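Local coordinates for protein endo-beta-N-acetylglucosaminidase F1 (Bacteroides thetaiotaomicron VPI-5482, PDB 6TCV) that hydrolyses high-mannose N-glycans, probably by cutting between the two core N-acetylglucosamine residues as in other endo-beta-N-acetylglucosaminidases, at residues G283-A287 against L312-T316; S305-A309 against Q332-V336; L324-W330 against I348-N354; K367-I373 against G396-M402. The protein carries 2 engineered substitutions. All blocks are in the same frame, centred on the assembly; numbering follows the deposited sequence. Where two conformers were deposited one is given.

Interaction 1. Residues G283-A287 against L312-T316. Engineered in segment 283-287: Ala287 (natural residue Asp).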
loop_
_atom_site.group_PDB
_atom_site.type_symbol
_atom_site.label_atom_id
_atom_site.label_comp_id
_atom_site.label_asym_id
_atom_site.label_seq_id
_atom_site.Cartn_x
_atom_site.Cartn_y
_atom_site.Cartn_z
ATOM N N GLY A 283 -3.808 -4.001 1.350
ATOM C CA GLY A 283 -4.348 -2.661 1.274
ATOM C C GLY A 283 -5.005 -2.425 -0.051
ATOM O O GLY A 283 -5.434 -3.357 -0.728
ATOM N N VAL A 284 -5.087 -1.147 -0.401
ATOM C CA VAL A 284 -5.927 -0.673 -1.504
ATOM C C VAL A 284 -5.234 0.400 -2.315
ATOM O O VAL A 284 -4.374 1.143 -1.812
ATOM C CB VAL A 284 -7.276 -0.138 -0.934
ATOM C CG1 VAL A 284 -7.085 1.136 -0.121
ATOM C CG2 VAL A 284 -8.320 0.094 -2.016
ATOM N N ASN A 285 -5.592 0.502 -3.592
ATOM C CA ASN A 285 -5.361 1.694 -4.412
ATOM C C ASN A 285 -6.716 2.267 -4.821
ATOM O O ASN A 285 -7.598 1.495 -5.247
ATOM C CB ASN A 285 -4.573 1.397 -5.682
ATOM C CG ASN A 285 -4.396 2.632 -6.538
ATOM O OD1 ASN A 285 -3.509 3.498 -6.231
ATOM N ND2 ASN A 285 -5.192 2.811 -7.477
ATOM N N TYR A 286 -6.881 3.576 -4.683
ATOM C CA TYR A 286 -8.070 4.279 -5.166
ATOM C C TYR A 286 -7.727 5.091 -6.409
ATOM O O TYR A 286 -6.830 5.948 -6.380
ATOM C CB TYR A 286 -8.574 5.203 -4.061
ATOM C CG TYR A 286 -9.208 4.494 -2.876
ATOM C CD1 TYR A 286 -10.160 3.522 -3.034
ATOM C CD2 TYR A 286 -8.846 4.840 -1.562
ATOM C CE1 TYR A 286 -10.775 2.921 -1.950
ATOM C CE2 TYR A 286 -9.462 4.233 -0.457
ATOM C CZ TYR A 286 -10.436 3.283 -0.676
ATOM O OH TYR A 286 -11.077 2.678 0.385
ATOM N N ALA A 287 -8.521 4.858 -7.463
ATOM C CA ALA A 287 -8.416 5.552 -8.736
ATOM C C ALA A 287 -9.778 6.136 -9.108
ATOM O O ALA A 287 -10.734 5.398 -9.439
ATOM C CB ALA A 287 -7.890 4.585 -9.793
ATOM N N LEU A 312 -12.594 9.518 2.518
ATOM C CA LEU A 312 -12.550 8.084 2.255
ATOM C C LEU A 312 -11.187 7.503 2.584
ATOM O O LEU A 312 -11.088 6.444 3.220
ATOM C CB LEU A 312 -12.919 7.768 0.779
ATOM C CG LEU A 312 -12.758 6.300 0.377
ATOM C CD1 LEU A 312 -13.672 5.400 1.220
ATOM C CD2 LEU A 312 -12.990 6.106 -1.116
ATOM N N CYS A 313 -10.109 8.184 2.201
ATOM C CA CYS A 313 -8.780 7.653 2.503
ATOM C C CYS A 313 -8.546 7.553 4.002
ATOM O O CYS A 313 -8.040 6.537 4.496
ATOM C CB CYS A 313 -7.704 8.523 1.845
ATOM S SG CYS A 313 -7.722 8.427 0.023
ATOM N N TYR A 314 -8.901 8.613 4.730
ATOM C CA TYR A 314 -8.737 8.660 6.172
ATOM C C TYR A 314 -9.523 7.541 6.829
ATOM O O TYR A 314 -8.995 6.832 7.688
ATOM C CB TYR A 314 -9.221 10.026 6.692
ATOM C CG TYR A 314 -9.361 10.087 8.171
ATOM C CD1 TYR A 314 -8.237 10.244 8.991
ATOM C CD2 TYR A 314 -10.600 9.972 8.760
ATOM C CE1 TYR A 314 -8.375 10.269 10.404
ATOM C CE2 TYR A 314 -10.735 10.022 10.149
ATOM C CZ TYR A 314 -9.614 10.187 10.943
ATOM O OH TYR A 314 -9.746 10.224 12.323
ATOM N N GLU A 315 -10.797 7.374 6.465
ATOM C CA GLU A 315 -11.613 6.337 7.073
ATOM C C GLU A 315 -11.104 4.959 6.716
ATOM O O GLU A 315 -11.212 4.039 7.523
ATOM C CB GLU A 315 -13.095 6.496 6.683
ATOM C CG GLU A 315 -13.727 7.780 7.159
ATOM C CD GLU A 315 -13.830 7.930 8.658
ATOM O OE1 GLU A 315 -13.681 6.901 9.408
ATOM O OE2 GLU A 315 -14.080 9.075 9.109
ATOM N N THR A 316 -10.561 4.785 5.519
ATOM C CA THR A 316 -10.012 3.486 5.158
ATOM C C THR A 316 -8.799 3.164 6.021
ATOM O O THR A 316 -8.708 2.057 6.565
ATOM C CB THR A 316 -9.631 3.462 3.679
ATOM O OG1 THR A 316 -10.758 3.767 2.843
ATOM C CG2 THR A 316 -9.152 2.097 3.266
#

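Interaction 2. Residues S305-A309 against Q332-V336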
loop_
_atom_site.group_PDB
_atom_site.type_symbol
_atom_site.label_atom_id
_atom_site.label_comp_id
_atom_site.label_asym_id
_atom_site.label_seq_id
_atom_site.Cartn_x
_atom_site.Cartn_y
_atom_site.Cartn_z
ATOM N N SER A 305 -15.363 15.973 -4.727
ATOM C CA SER A 305 -14.336 16.901 -4.256
ATOM C C SER A 305 -13.143 16.135 -3.687
ATOM O O SER A 305 -13.259 14.995 -3.226
ATOM C CB SER A 305 -14.881 17.839 -3.185
ATOM O OG SER A 305 -14.988 17.162 -1.946
ATOM N N THR A 306 -11.992 16.797 -3.671
ATOM C CA THR A 306 -10.836 16.254 -2.973
ATOM C C THR A 306 -11.104 16.091 -1.478
ATOM O O THR A 306 -10.547 15.183 -0.869
ATOM C CB THR A 306 -9.600 17.120 -3.251
ATOM O OG1 THR A 306 -9.908 18.467 -2.954
ATOM C CG2 THR A 306 -9.113 16.955 -4.733
ATOM N N ALA A 307 -11.985 16.876 -0.883
ATOM C CA ALA A 307 -12.283 16.686 0.536
ATOM C C ALA A 307 -13.039 15.381 0.761
ATOM O O ALA A 307 -12.756 14.639 1.708
ATOM C CB ALA A 307 -13.124 17.846 1.092
ATOM N N ALA A 308 -13.943 15.024 -0.144
ATOM C CA ALA A 308 -14.661 13.767 0.002
ATOM C C ALA A 308 -13.730 12.589 -0.213
ATOM O O ALA A 308 -13.844 11.564 0.466
ATOM C CB ALA A 308 -15.828 13.714 -1.011
ATOM N N ALA A 309 -12.826 12.705 -1.175
ATOM C CA ALA A 309 -11.820 11.676 -1.401
ATOM C C ALA A 309 -10.932 11.487 -0.181
ATOM O O ALA A 309 -10.636 10.352 0.231
ATOM C CB ALA A 309 -10.981 12.025 -2.624
ATOM N N GLN A 332 -10.378 13.685 -8.683
ATOM C CA GLN A 332 -10.489 14.379 -7.409
ATOM C C GLN A 332 -9.921 13.567 -6.257
ATOM O O GLN A 332 -10.243 13.840 -5.105
ATOM C CB GLN A 332 -11.956 14.701 -7.150
ATOM C CG GLN A 332 -12.468 15.948 -7.849
ATOM C CD GLN A 332 -12.264 15.953 -9.351
ATOM O OE1 GLN A 332 -12.874 15.176 -10.092
ATOM N NE2 GLN A 332 -11.411 16.855 -9.816
ATOM N N MET A 333 -9.062 12.588 -6.534
ATOM C CA MET A 333 -8.682 11.616 -5.522
ATOM C C MET A 333 -7.674 12.123 -4.491
ATOM O O MET A 333 -7.567 11.513 -3.412
ATOM C CB MET A 333 -8.106 10.333 -6.175
ATOM C CG MET A 333 -8.178 9.117 -5.257
ATOM S SD MET A 333 -9.900 8.633 -4.918
ATOM C CE MET A 333 -9.864 8.452 -3.117
ATOM N N TYR A 334 -6.920 13.180 -4.797
ATOM C CA TYR A 334 -5.768 13.576 -3.993
ATOM C C TYR A 334 -5.631 15.073 -3.930
ATOM O O TYR A 334 -5.794 15.744 -4.931
ATOM C CB TYR A 334 -4.492 13.016 -4.626
ATOM C CG TYR A 334 -3.207 13.254 -3.873
ATOM C CD1 TYR A 334 -2.933 12.624 -2.654
ATOM C CD2 TYR A 334 -2.249 14.081 -4.397
ATOM C CE1 TYR A 334 -1.732 12.793 -1.994
ATOM C CE2 TYR A 334 -1.017 14.305 -3.729
ATOM C CZ TYR A 334 -0.776 13.636 -2.507
ATOM O OH TYR A 334 0.424 13.785 -1.839
ATOM N N GLY A 335 -5.286 15.581 -2.765
ATOM C CA GLY A 335 -4.961 16.989 -2.625
ATOM C C GLY A 335 -5.283 17.623 -1.293
ATOM O O GLY A 335 -4.616 18.600 -0.941
ATOM N N VAL A 336 -6.231 17.113 -0.555
ATOM C CA VAL A 336 -6.554 17.627 0.781
ATOM C C VAL A 336 -5.689 16.930 1.809
ATOM O O VAL A 336 -5.600 15.696 1.843
ATOM C CB VAL A 336 -8.050 17.430 1.071
ATOM C CG1 VAL A 336 -8.354 17.606 2.557
ATOM C CG2 VAL A 336 -8.842 18.415 0.260
HETATM O O HOH W 1 -7.870 14.758 -1.331
#

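Interaction 3. Residues L324-W330 against I348-N354. With NAG (2-acetamido-2-deoxy-beta-D-glucopyranose), chain B; NAG (2-acetamido-2-deoxy-beta-D-glucopyranose), chain C.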
loop_
_atom_site.group_PDB
_atom_site.type_symbol
_atom_site.label_atom_id
_atom_site.label_comp_id
_atom_site.label_asym_id
_atom_site.label_seq_id
_atom_site.Cartn_x
_atom_site.Cartn_y
_atom_site.Cartn_z
ATOM N N LEU A 324 -1.824 -0.752 3.628
ATOM C CA LEU A 324 -1.514 0.392 2.794
ATOM C C LEU A 324 -2.769 1.049 2.237
ATOM O O LEU A 324 -3.644 0.372 1.686
ATOM C CB LEU A 324 -0.609 -0.023 1.638
ATOM C CG LEU A 324 0.771 -0.506 2.070
ATOM C CD1 LEU A 324 1.492 -1.082 0.858
ATOM C CD2 LEU A 324 1.611 0.628 2.642
ATOM N N VAL A 325 -2.851 2.376 2.349
ATOM C CA VAL A 325 -3.857 3.188 1.671
ATOM C C VAL A 325 -3.126 4.032 0.654
ATOM O O VAL A 325 -2.253 4.843 1.013
ATOM C CB VAL A 325 -4.674 4.016 2.660
ATOM C CG1 VAL A 325 -5.677 4.931 1.950
ATOM C CG2 VAL A 325 -5.381 3.092 3.638
ATOM N N THR A 326 -3.423 3.794 -0.606
ATOM C CA THR A 326 -2.657 4.404 -1.680
ATOM C C THR A 326 -3.624 4.976 -2.703
ATOM O O THR A 326 -4.768 4.521 -2.816
ATOM C CB THR A 326 -1.676 3.413 -2.346
ATOM O OG1 THR A 326 -2.366 2.469 -3.177
ATOM C CG2 THR A 326 -0.878 2.647 -1.326
ATOM N N VAL A 327 -3.169 5.967 -3.453
ATOM C CA VAL A 327 -4.005 6.675 -4.414
ATOM C C VAL A 327 -3.266 6.897 -5.728
ATOM O O VAL A 327 -2.054 7.110 -5.772
ATOM C CB VAL A 327 -4.604 7.987 -3.905
ATOM C CG1 VAL A 327 -5.455 7.735 -2.694
ATOM C CG2 VAL A 327 -3.520 8.963 -3.590
ATOM N N PHE A 328 -4.012 6.854 -6.810
ATOM C CA PHE A 328 -3.611 7.435 -8.107
ATOM C C PHE A 328 -3.985 8.900 -8.116
ATOM O O PHE A 328 -5.133 9.241 -7.798
ATOM C CB PHE A 328 -4.328 6.628 -9.185
ATOM C CG PHE A 328 -3.968 6.983 -10.607
ATOM C CD1 PHE A 328 -2.666 7.057 -11.057
ATOM C CD2 PHE A 328 -4.970 7.199 -11.547
ATOM C CE1 PHE A 328 -2.380 7.315 -12.389
ATOM C CE2 PHE A 328 -4.685 7.485 -12.886
ATOM C CZ PHE A 328 -3.387 7.531 -13.312
ATOM N N ASP A 329 -3.028 9.774 -8.396
ATOM C CA ASP A 329 -3.303 11.200 -8.440
ATOM C C ASP A 329 -3.942 11.619 -9.759
ATOM O O ASP A 329 -3.258 11.926 -10.751
ATOM C CB ASP A 329 -2.040 11.995 -8.164
ATOM C CG ASP A 329 -2.286 13.474 -8.098
ATOM O OD1 ASP A 329 -3.455 13.913 -8.090
ATOM O OD2 ASP A 329 -1.298 14.245 -8.080
ATOM N N TRP A 330 -5.260 11.509 -9.835
ATOM C CA TRP A 330 -6.029 11.808 -11.043
ATOM C C TRP A 330 -7.452 12.121 -10.564
ATOM O O TRP A 330 -7.900 11.594 -9.541
ATOM C CB TRP A 330 -6.047 10.609 -12.008
ATOM C CG TRP A 330 -6.524 10.961 -13.346
ATOM C CD1 TRP A 330 -7.729 10.643 -13.940
ATOM C CD2 TRP A 330 -5.778 11.670 -14.339
ATOM N NE1 TRP A 330 -7.760 11.188 -15.225
ATOM C CE2 TRP A 330 -6.571 11.790 -15.502
ATOM C CE3 TRP A 330 -4.490 12.219 -14.356
ATOM C CZ2 TRP A 330 -6.114 12.452 -16.661
ATOM C CZ3 TRP A 330 -4.066 12.904 -15.481
ATOM C CH2 TRP A 330 -4.845 12.960 -16.624
ATOM N N ILE A 348 -2.140 8.479 3.776
ATOM C CA ILE A 348 -1.707 8.211 2.401
ATOM C C ILE A 348 -0.298 7.615 2.505
ATOM O O ILE A 348 0.681 8.345 2.757
ATOM C CB ILE A 348 -1.712 9.460 1.485
ATOM C CG1 ILE A 348 -3.058 10.191 1.482
ATOM C CG2 ILE A 348 -1.267 9.015 0.065
ATOM C CD1 ILE A 348 -4.117 9.427 0.794
ATOM N N ASP A 349 -0.183 6.301 2.291
ATOM C CA ASP A 349 1.109 5.664 2.347
ATOM C C ASP A 349 1.903 5.852 1.068
ATOM O O ASP A 349 3.140 6.007 1.135
ATOM C CB ASP A 349 0.908 4.196 2.635
ATOM C CG ASP A 349 0.349 3.974 3.995
ATOM O OD1 ASP A 349 1.071 4.243 4.979
ATOM O OD2 ASP A 349 -0.831 3.525 4.127
ATOM N N ILE A 350 1.243 5.810 -0.088
ATOM C CA ILE A 350 1.896 5.922 -1.388
ATOM C C ILE A 350 0.945 6.684 -2.291
ATOM O O ILE A 350 -0.248 6.346 -2.344
ATOM C CB ILE A 350 2.241 4.547 -2.037
ATOM C CG1 ILE A 350 2.934 3.600 -1.045
ATOM C CG2 ILE A 350 3.132 4.757 -3.263
ATOM C CD1 ILE A 350 3.103 2.185 -1.587
ATOM N N VAL A 351 1.479 7.639 -3.051
ATOM C CA VAL A 351 0.730 8.312 -4.116
ATOM C C VAL A 351 1.516 8.134 -5.415
ATOM O O VAL A 351 2.731 8.381 -5.481
ATOM C CB VAL A 351 0.397 9.785 -3.794
ATOM C CG1 VAL A 351 1.600 10.617 -3.414
ATOM C CG2 VAL A 351 -0.367 10.434 -4.967
ATOM N N VAL A 352 0.825 7.697 -6.463
ATOM C CA VAL A 352 1.418 7.497 -7.781
ATOM C C VAL A 352 0.734 8.416 -8.773
ATOM O O VAL A 352 -0.510 8.529 -8.768
ATOM C CB VAL A 352 1.406 5.992 -8.202
ATOM C CG1 VAL A 352 2.190 5.158 -7.199
ATOM C CG2 VAL A 352 -0.015 5.422 -8.391
ATOM N N ALA A 353 1.510 8.944 -9.721
ATOM C CA ALA A 353 0.995 9.966 -10.606
ATOM C C ALA A 353 0.744 9.388 -11.982
ATOM O O ALA A 353 1.092 8.250 -12.273
ATOM C CB ALA A 353 2.046 11.083 -10.734
ATOM N N ASN A 354 0.087 10.168 -12.822
ATOM C CA ASN A 354 -0.183 9.780 -14.208
ATOM C C ASN A 354 1.137 9.584 -14.972
ATOM O O ASN A 354 2.196 10.153 -14.646
ATOM C CB ASN A 354 -1.085 10.809 -14.893
ATOM C CG ASN A 354 -1.634 10.279 -16.189
ATOM O OD1 ASN A 354 -1.937 9.089 -16.224
ATOM N ND2 ASN A 354 -1.822 11.091 -17.179
HETATM C C1 NAG B . -5.755 5.605 -16.794
HETATM C C2 NAG B . -6.260 4.544 -15.834
HETATM C C3 NAG B . -6.845 3.305 -16.516
HETATM C C4 NAG B . -6.591 3.353 -18.011
HETATM C C5 NAG B . -5.137 3.720 -18.235
HETATM C C6 NAG B . -4.695 3.652 -19.691
HETATM C C7 NAG B . -5.370 4.128 -13.576
HETATM C C8 NAG B . -4.126 3.782 -12.781
HETATM N N2 NAG B . -5.212 4.179 -14.896
HETATM O O3 NAG B . -8.253 3.246 -16.269
HETATM O O4 NAG B . -6.836 2.037 -18.536
HETATM O O5 NAG B . -4.894 5.075 -17.808
HETATM O O6 NAG B . -3.393 4.123 -19.825
HETATM O O7 NAG B . -6.460 4.369 -13.043
HETATM C C1 NAG C . -7.414 9.627 -19.682
HETATM C C2 NAG C . -7.918 8.303 -20.205
HETATM C C3 NAG C . -8.001 7.281 -19.080
HETATM C C4 NAG C . -6.666 7.225 -18.368
HETATM C C5 NAG C . -6.358 8.607 -17.821
HETATM C C6 NAG C . -5.135 8.695 -16.942
HETATM C C7 NAG C . -9.509 8.643 -22.037
HETATM C C8 NAG C . -10.940 8.988 -22.380
HETATM N N2 NAG C . -9.257 8.481 -20.762
HETATM O O3 NAG C . -8.374 6.032 -19.654
HETATM O O4 NAG C . -6.876 6.255 -17.326
HETATM O O5 NAG C . -6.198 9.469 -18.950
HETATM O O6 NAG C . -4.011 8.159 -17.680
HETATM O O7 NAG C . -8.636 8.528 -22.890
HETATM O O HOH W 2 -0.922 12.679 -11.873
#

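Interaction 4. Residues K367-I373 against G396-M402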
loop_
_atom_site.group_PDB
_atom_site.type_symbol
_atom_site.label_atom_id
_atom_site.label_comp_id
_atom_site.label_asym_id
_atom_site.label_seq_id
_atom_site.Cartn_x
_atom_site.Cartn_y
_atom_site.Cartn_z
ATOM N N LYS A 367 8.680 13.293 -0.570
ATOM C CA LYS A 367 8.759 12.553 -1.817
ATOM C C LYS A 367 9.040 11.068 -1.608
ATOM O O LYS A 367 8.873 10.299 -2.557
ATOM C CB LYS A 367 9.739 13.221 -2.775
ATOM C CG LYS A 367 9.116 14.446 -3.476
ATOM C CD LYS A 367 10.159 15.173 -4.320
ATOM C CE LYS A 367 11.035 16.050 -3.446
ATOM N NZ LYS A 367 12.110 16.704 -4.237
ATOM N N LYS A 368 9.442 10.649 -0.413
ATOM C CA LYS A 368 9.551 9.213 -0.156
ATOM C C LYS A 368 8.228 8.487 -0.315
ATOM O O LYS A 368 8.241 7.265 -0.579
ATOM C CB LYS A 368 10.165 8.980 1.233
ATOM C CG LYS A 368 11.615 9.409 1.358
ATOM C CD LYS A 368 12.519 8.541 0.491
ATOM C CE LYS A 368 13.982 8.802 0.785
ATOM N NZ LYS A 368 14.259 10.242 0.519
ATOM N N GLN A 369 7.092 9.167 -0.171
ATOM C CA GLN A 369 5.775 8.557 -0.376
ATOM C C GLN A 369 5.301 8.694 -1.804
ATOM O O GLN A 369 4.147 8.316 -2.102
ATOM C CB GLN A 369 4.751 9.162 0.576
ATOM C CG GLN A 369 4.922 8.758 2.029
ATOM C CD GLN A 369 5.952 9.588 2.756
ATOM O OE1 GLN A 369 5.785 10.800 2.850
ATOM N NE2 GLN A 369 6.946 8.946 3.346
ATOM N N CYS A 370 6.142 9.180 -2.710
ATOM C CA CYS A 370 5.730 9.554 -4.056
ATOM C C CYS A 370 6.475 8.802 -5.146
ATOM O O CYS A 370 7.650 8.479 -5.013
ATOM C CB CYS A 370 6.014 11.047 -4.305
ATOM S SG CYS A 370 5.089 12.178 -3.245
ATOM N N SER A 371 5.765 8.542 -6.247
ATOM C CA SER A 371 6.394 8.056 -7.469
ATOM C C SER A 371 7.170 9.145 -8.194
ATOM O O SER A 371 6.706 10.273 -8.314
ATOM C CB SER A 371 5.315 7.492 -8.403
ATOM O OG SER A 371 4.391 8.428 -8.845
ATOM N N GLY A 372 8.332 8.789 -8.719
ATOM C CA GLY A 372 9.130 9.676 -9.564
ATOM C C GLY A 372 9.008 9.399 -11.055
ATOM O O GLY A 372 9.471 10.193 -11.881
ATOM N N ILE A 373 8.384 8.278 -11.410
ATOM C CA ILE A 373 8.129 7.884 -12.793
ATOM C C ILE A 373 6.908 6.982 -12.746
ATOM O O ILE A 373 6.710 6.231 -11.794
ATOM C CB ILE A 373 9.343 7.176 -13.438
ATOM C CG1 ILE A 373 9.134 7.036 -14.953
ATOM C CG2 ILE A 373 9.638 5.830 -12.739
ATOM C CD1 ILE A 373 10.319 6.279 -15.602
ATOM N N GLY A 396 16.238 13.445 -6.365
ATOM C CA GLY A 396 15.029 14.159 -5.992
ATOM C C GLY A 396 14.329 13.648 -4.754
ATOM O O GLY A 396 13.389 14.285 -4.280
ATOM N N GLY A 397 14.807 12.544 -4.196
ATOM C CA GLY A 397 14.229 11.990 -2.990
ATOM C C GLY A 397 12.957 11.191 -3.182
ATOM O O GLY A 397 12.243 10.945 -2.196
ATOM N N TYR A 398 12.670 10.726 -4.395
ATOM C CA TYR A 398 11.475 9.924 -4.629
ATOM C C TYR A 398 11.605 8.522 -4.062
ATOM O O TYR A 398 12.662 7.895 -4.117
ATOM C CB TYR A 398 11.188 9.855 -6.144
ATOM C CG TYR A 398 10.751 11.191 -6.700
ATOM C CD1 TYR A 398 9.436 11.628 -6.558
ATOM C CD2 TYR A 398 11.638 12.074 -7.302
ATOM C CE1 TYR A 398 9.030 12.867 -6.988
ATOM C CE2 TYR A 398 11.240 13.348 -7.712
ATOM C CZ TYR A 398 9.946 13.739 -7.556
ATOM O OH TYR A 398 9.566 14.950 -7.985
ATOM N N GLY A 399 10.479 8.003 -3.562
ATOM C CA GLY A 399 10.466 6.681 -2.965
ATOM C C GLY A 399 10.061 5.551 -3.891
ATOM O O GLY A 399 10.358 4.379 -3.592
ATOM N N TRP A 400 9.375 5.842 -5.001
ATOM C CA TRP A 400 8.677 4.816 -5.795
ATOM C C TRP A 400 8.861 5.038 -7.282
ATOM O O TRP A 400 8.942 6.187 -7.753
ATOM C CB TRP A 400 7.143 4.813 -5.444
ATOM C CG TRP A 400 6.925 4.462 -4.011
ATOM C CD1 TRP A 400 6.945 5.281 -2.933
ATOM C CD2 TRP A 400 6.728 3.132 -3.477
ATOM N NE1 TRP A 400 6.818 4.557 -1.760
ATOM C CE2 TRP A 400 6.677 3.236 -2.091
ATOM C CE3 TRP A 400 6.586 1.870 -4.069
ATOM C CZ2 TRP A 400 6.519 2.135 -1.263
ATOM C CZ3 TRP A 400 6.410 0.787 -3.236
ATOM C CH2 TRP A 400 6.373 0.921 -1.886
ATOM N N PHE A 401 8.824 3.942 -8.018
ATOM C CA PHE A 401 8.587 3.957 -9.449
ATOM C C PHE A 401 7.357 3.104 -9.733
ATOM O O PHE A 401 7.198 2.035 -9.132
ATOM C CB PHE A 401 9.825 3.465 -10.274
ATOM C CG PHE A 401 10.383 2.153 -9.826
ATOM C CD1 PHE A 401 11.328 2.084 -8.819
ATOM C CD2 PHE A 401 9.988 0.967 -10.431
ATOM C CE1 PHE A 401 11.813 0.867 -8.393
ATOM C CE2 PHE A 401 10.505 -0.249 -10.024
ATOM C CZ PHE A 401 11.405 -0.306 -9.001
ATOM N N MET A 402 6.497 3.574 -10.629
ATOM C CA MET A 402 5.215 2.917 -10.915
ATOM C C MET A 402 5.228 2.398 -12.340
ATOM O O MET A 402 5.775 3.045 -13.247
ATOM C CB MET A 402 4.062 3.843 -10.630
ATOM C CG MET A 402 2.672 3.259 -10.877
ATOM S SD MET A 402 2.058 3.406 -12.588
ATOM C CE MET A 402 0.963 4.834 -12.361
HETATM O O HOH W 3 12.332 12.639 -0.010
#

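Interaction 1. Residues G283-A287 against L312-T316
Thr316 OG1 is gripped from two sides: it accepts a hydrogen bond from Tyr286 OH at 2.7 Å and passes its own proton to Leu312 O, also at 2.7 Å, one helical turn back. That carbonyl has a second donor in Thr316 N, 2.9 Å from Leu312 O, and the hydroxyl and the amide approach it from opposite faces of its plane. Thr316 OG1 meets the tyrosine near the plane of the ring, at its edge. With chi1 of -71°, Tyr286 CG stands anti to its carbonyl carbon, and the ring reaches from the strand toward the helix with its hydroxyl leading. The axes of strand 283-287 and of the 312-316 part of helix 306-319 run antiparallel (174°, 11.0 Å apart), as a strand and its following helix do in a beta-alpha-beta unit of a TIM-type barrel, here completed by strand 324-329. Leu312 CD2 lies over one ring face, 3.9 Å from the Tyr286 centroid and 14° off the normal, a CH-pi contact; Val284 CG2 covers the opposite face toward its rim. Cys313 SG makes an oblique sulfur-aromatic contact, 4.1 Å from Tyr286 CD2. Val272 of helix 262-278 also packs on Tyr286.

Interaction 2. Residues S305-A309 against Q332-V336
Ala309 and Thr306, on the first turn of helix 306-319, press against the backbone carbonyls of the loop 332-336; Thr306 CA and Gln332 CA are 4.8 Å apart, so the two backbones run close together. No direct hydrogen bond crosses this contact. Its polar part is carried by one CA-H...O contact and one water. Thr306 CA points its hydrogen at Gln332 O, 3.3 Å away with an angle of 153° at the hydrogen. The water bridges the backbones, donating to Thr306 O and accepting from Val336 N, so an early carbonyl of the helix is linked to the loop amide. Ser305 is the N-cap of this helix: its OG accepts from Ala308 N at 3.0 Å, which fixes the helix start that the loop, following the strand 324-329, folds against. Van der Waals packing brings Ala309 CB to 3.2 Å from Gln332 O, and Val336 CG2 obliquely across to 3.4 Å from Thr306 OG1. The apolar pairs are Val336 CG2 with Ala307 CB and Met333 with Ala309. Met333 has its CG anti to the backbone N (chi1 -158°), and bends at chi2 and chi3 bring its methyl CE back to 3.8 Å from Ala309 CB. Beyond the two segments Met333 also packs on Leu257 and Val327.

Interaction 3. Residues L324-W330 against I348-N354
Val327 pairs with Val351 and Phe328 with Val352 at the centre of a parallel strand pair, 324-329 with 350-353, whose local axes lie 4.7 Å apart at 20°, two neighbouring strands of the barrel sheet. Val352 N donates to Val327 O at 3.0 Å, while Asp329 N reaches Val352 O at 2.8 Å with the donor tilted from the carbonyl plane. Val327 N is satisfied by Ile350 O. At the start of the pair, Asp349 binds twice: its amide donates to Val325 O, and its OD2 uses the anti lone pair to take Val325 N at 2.9 Å, nearly straight at 173°. The same OD2 forms a salt bridge with Lys317, serving both an amide and a charge. Ile350 N is buried with no partner. Farther along, a water donates to Asp329 O and accepts from Asn354 N, where the strands diverge. At the C-terminal end of the pair, C8 of NAG (chain B) lies over the centre of the Phe328 ring and C6 of NAG (chain C) over the face of Trp330; with Asn354 these rings line the site of the substrate's core N-acetylglucosamines. O6 of the chain C sugar donates to Asn354 OD1, 2.7 Å away.

Interaction 4. Residues K367-I373 against G396-M402
Lys367 crosses the Tyr398 ring obliquely: its CD lies over one face, 3.9 Å from the centroid, and a bend at chi3 (-79°) carries NZ on to Gly396 O, 2.7 Å away and in the carbonyl plane. Lys367 O, in turn, takes Gly399 N at 3.0 Å and Cys370 N, which come from opposite faces of its plane. Lys368 NZ has a weak bond to Gly397 O and a firmer route through a water that accepts from NZ and donates to Gly397 O. Lys368 O meets Gly399 CA by a CA-H...O contact. Next, Cys370 O receives two weak bonds, from Gly399 N and Trp400 N, and lies at the edges of both the Tyr398 and Trp400 rings. At Ser371, paired in parallel with Trp400, the CA hydrogen points to Trp400 O, which also accepts Gly372 N at 2.8 Å and 162°. Gly372 CA closes the face of Tyr398 opposite the lysine, 3.9 Å from the centroid. Ile373 O accepts Met402 N at 2.9 Å, and Ile373 CG2 touches Phe401 CB at 3.4 Å. Gly397, ending helix 387-396 in a Schellman motif, leads into strand 400-404, the return of a beta-alpha-beta unit with strand 371-376.

How the interactions relate
Interactions 1, 3 and 4 all reach one sheet; 1 and 3 are buried and use its neighbouring strands 283-287 and 324-329, joined by bonds such as Val284 N to Leu324 O. Interactions 2 and 4 are only partly buried. Interaction 2 uses the same helix as interaction 1, and Met333 CE touches both Tyr286 and Cys313. Interaction 4 extends the sheet from the other side of 350-353, where Gln369 O accepts from Val351 N. Chemistry follows place: a tyrosine-threonine bond between strand and helix, water and a carbon donor at the helix start, parallel strand bonding beside sugar, and lysines meeting the carbonyls at a helix end.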